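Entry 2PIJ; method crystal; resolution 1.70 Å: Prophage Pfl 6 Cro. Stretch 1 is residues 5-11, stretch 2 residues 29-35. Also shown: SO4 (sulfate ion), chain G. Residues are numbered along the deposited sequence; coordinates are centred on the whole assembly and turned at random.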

# COMPACT_ATOMS: atom_id res chain seq x y z
N PRO B 5 -3.89 2.54 10.80
CA PRO B 5 -5.02 2.53 9.90
C PRO B 5 -5.93 3.77 10.10
O PRO B 5 -6.00 4.34 11.20
CB PRO B 5 -5.79 1.28 10.30
CG PRO B 5 -4.96 0.60 11.38
CD PRO B 5 -3.86 1.45 11.80
N LEU B 6 -6.58 4.18 9.02
CA LEU B 6 -7.39 5.40 8.96
C LEU B 6 -8.43 5.52 10.03
O LEU B 6 -8.50 6.58 10.71
CB LEU B 6 -8.05 5.56 7.56
CG LEU B 6 -9.01 6.76 7.39
CD1 LEU B 6 -8.26 8.10 7.64
CD2 LEU B 6 -9.60 6.76 6.00
N SER B 7 -9.25 4.48 10.19
CA SER B 7 -10.35 4.55 11.19
C SER B 7 -9.82 4.67 12.59
O SER B 7 -10.28 5.52 13.30
CB SER B 7 -11.39 3.44 11.08
OG SER B 7 -12.21 3.69 9.95
N LYS B 8 -8.77 3.93 12.93
CA LYS B 8 -8.11 4.11 14.26
C LYS B 8 -7.59 5.54 14.41
O LYS B 8 -7.78 6.16 15.45
CB LYS B 8 -6.94 3.15 14.39
CG LYS B 8 -6.27 3.20 15.76
CD LYS B 8 -4.87 2.53 15.69
CE LYS B 8 -4.27 2.51 17.17
NZ LYS B 8 -5.23 2.04 18.12
N TYR B 9 -6.90 6.05 13.40
CA TYR B 9 -6.44 7.43 13.45
C TYR B 9 -7.60 8.39 13.80
O TYR B 9 -7.47 9.22 14.70
CB TYR B 9 -5.68 7.89 12.16
CG TYR B 9 -5.29 9.34 12.20
CD1 TYR B 9 -4.06 9.72 12.70
CD2 TYR B 9 -6.16 10.36 11.72
CE1 TYR B 9 -3.68 11.06 12.74
CE2 TYR B 9 -5.81 11.70 11.78
CZ TYR B 9 -4.56 12.04 12.28
OH TYR B 9 -4.15 13.33 12.37
N LEU B 10 -8.70 8.34 13.03
CA LEU B 10 -9.85 9.23 13.26
C LEU B 10 -10.56 9.01 14.62
O LEU B 10 -10.94 9.96 15.29
CB LEU B 10 -10.84 9.06 12.10
CG LEU B 10 -10.36 9.58 10.76
CD1 LEU B 10 -11.35 9.16 9.72
CD2 LEU B 10 -10.15 11.12 10.77
N GLU B 11 -10.67 7.74 15.03
CA GLU B 11 -11.45 7.34 16.22
C GLU B 11 -10.71 7.72 17.50
O GLU B 11 -11.31 7.96 18.55
CB GLU B 11 -11.76 5.82 16.22
CG GLU B 11 -12.68 5.39 15.11
CD GLU B 11 -14.15 5.84 15.29
OE1 GLU B 11 -14.44 6.64 16.22
OE2 GLU B 11 -15.00 5.36 14.50
N ALA B 29 -12.99 13.54 0.26
CA ALA B 29 -12.21 12.32 -0.09
C ALA B 29 -12.04 11.41 1.15
O ALA B 29 -12.15 10.19 1.07
CB ALA B 29 -10.84 12.67 -0.68
N ILE B 30 -11.81 12.02 2.31
CA ILE B 30 -11.69 11.29 3.61
C ILE B 30 -12.97 10.59 3.96
O ILE B 30 -12.93 9.40 4.31
CB ILE B 30 -11.41 12.24 4.79
CG1 ILE B 30 -10.36 13.28 4.37
CG2 ILE B 30 -11.03 11.43 6.08
CD1 ILE B 30 -9.02 12.79 4.48
N SER B 31 -14.07 11.34 3.88
CA SER B 31 -15.39 10.80 4.06
C SER B 31 -15.60 9.60 3.15
O SER B 31 -15.99 8.53 3.64
CB SER B 31 -16.44 11.86 3.77
OG SER B 31 -16.60 12.70 4.88
N GLN B 32 -15.32 9.76 1.86
CA GLN B 32 -15.47 8.66 0.91
C GLN B 32 -14.63 7.40 1.28
O GLN B 32 -15.10 6.27 1.12
CB GLN B 32 -15.17 9.13 -0.52
CG GLN B 32 -15.57 8.15 -1.63
CD GLN B 32 -14.63 6.92 -1.71
OE1 GLN B 32 -13.43 7.03 -1.41
NE2 GLN B 32 -15.16 5.76 -2.13
N MSE B 33 -13.40 7.60 1.77
CA MSE B 33 -12.52 6.47 2.15
C MSE B 33 -13.08 5.71 3.35
O MSE B 33 -13.14 4.48 3.34
CB MSE B 33 -11.11 6.95 2.40
CG MSE B 33 -10.47 7.50 1.15
SE MSE B 33 -8.90 8.56 1.62
CE MSE B 33 -9.51 9.14 3.40
N VAL B 34 -13.60 6.46 4.33
CA VAL B 34 -14.28 5.85 5.46
C VAL B 34 -15.52 5.03 5.07
O VAL B 34 -15.71 3.91 5.56
CB VAL B 34 -14.55 6.85 6.62
CG1 VAL B 34 -15.22 6.11 7.83
CG2 VAL B 34 -13.24 7.48 7.10
N ARG B 35 -16.36 5.58 4.18
CA ARG B 35 -17.61 4.93 3.78
C ARG B 35 -17.39 3.61 3.07
O ARG B 35 -18.05 2.60 3.38
CB ARG B 35 -18.43 5.83 2.84
CG ARG B 35 -19.37 6.74 3.55
CD ARG B 35 -20.41 7.39 2.58
NE ARG B 35 -19.91 7.65 1.22
CZ ARG B 35 -19.12 8.66 0.86
NH1 ARG B 35 -18.68 9.56 1.74
NH2 ARG B 35 -18.74 8.77 -0.41
S SO4 G . -6.18 -1.19 18.10
O1 SO4 G . -7.35 -0.50 18.63
O2 SO4 G . -6.21 -2.60 18.54
O3 SO4 G . -6.23 -1.14 16.63
O4 SO4 G . -4.95 -0.51 18.56

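How does stretch 1 begin, and does its first residue take part in the contact? Pro5 sits at the N-cap position, right before the helix, and its side chain is out of reach of the other stretch. Its role is within its own segment: Tyr9 N donates a hydrogen bond to Pro5 O at 2.9 Å, tying the start of the stretch to the first turn. The helix of residues 6-11 then meets that of residues 29-35 at an angle of 119° between their N-to-C directions, with the axes 11.1 Å apart at closest approach. That spacing leaves room for side chains to fill the gap.

What does Leu6 bring to the contact? It is buried, its CA-to-CB bond points toward the other helix, and it gives up more surface to the other stretch than any other residue, 63 Å². With chi1 in t and chi2 in p, it places CD2 3.5 Å from CE of Met33, a selenomethionine here, and 3.9 Å from CG2 of Val34. One methyl group therefore meets two side chains that are neighbours in sequence. The contacts are apolar, and they bring the methyl groups close to van der Waals distance.

Why does Ser7 contribute so little, although its backbone lies close? The CA atoms of Ser7 and Val34 are 7.1 Å apart, the backbone register of the pair, yet the serine's CA-to-CB bond points sideways. Its OG comes only to 4.4 Å from Val34 CG1, a loose approach to a methyl group that can offer no hydrogen bond. Lys8 and Tyr9 follow without touching the second stretch. Lys8 instead extends to a sulfate ion, probably from the crystallisation liquor, with NZ donating a hydrogen bond to O4 at 2.6 Å.

How does the helix return to the contact at Leu10? One turn after Leu6, Leu10 again directs its CA-to-CB bond toward the other stretch, and Leu10 N donates a hydrogen bond to Leu6 O at 2.9 Å. Its CD1 lies 3.6 Å from Val34 CG2 and 4.3 Å from Ile30 CG2, so it spans a turn of the second helix, where Val34 N donates a hydrogen bond to Ile30 O at 3.0 Å. Val34 CG2 is thus shared by the two leucines. Glu11 stays out of reach. No hydrogen bond crosses between the stretches, and the 205 Å² buried, both sides summed, reflects a small contact made chiefly by apolar side chains.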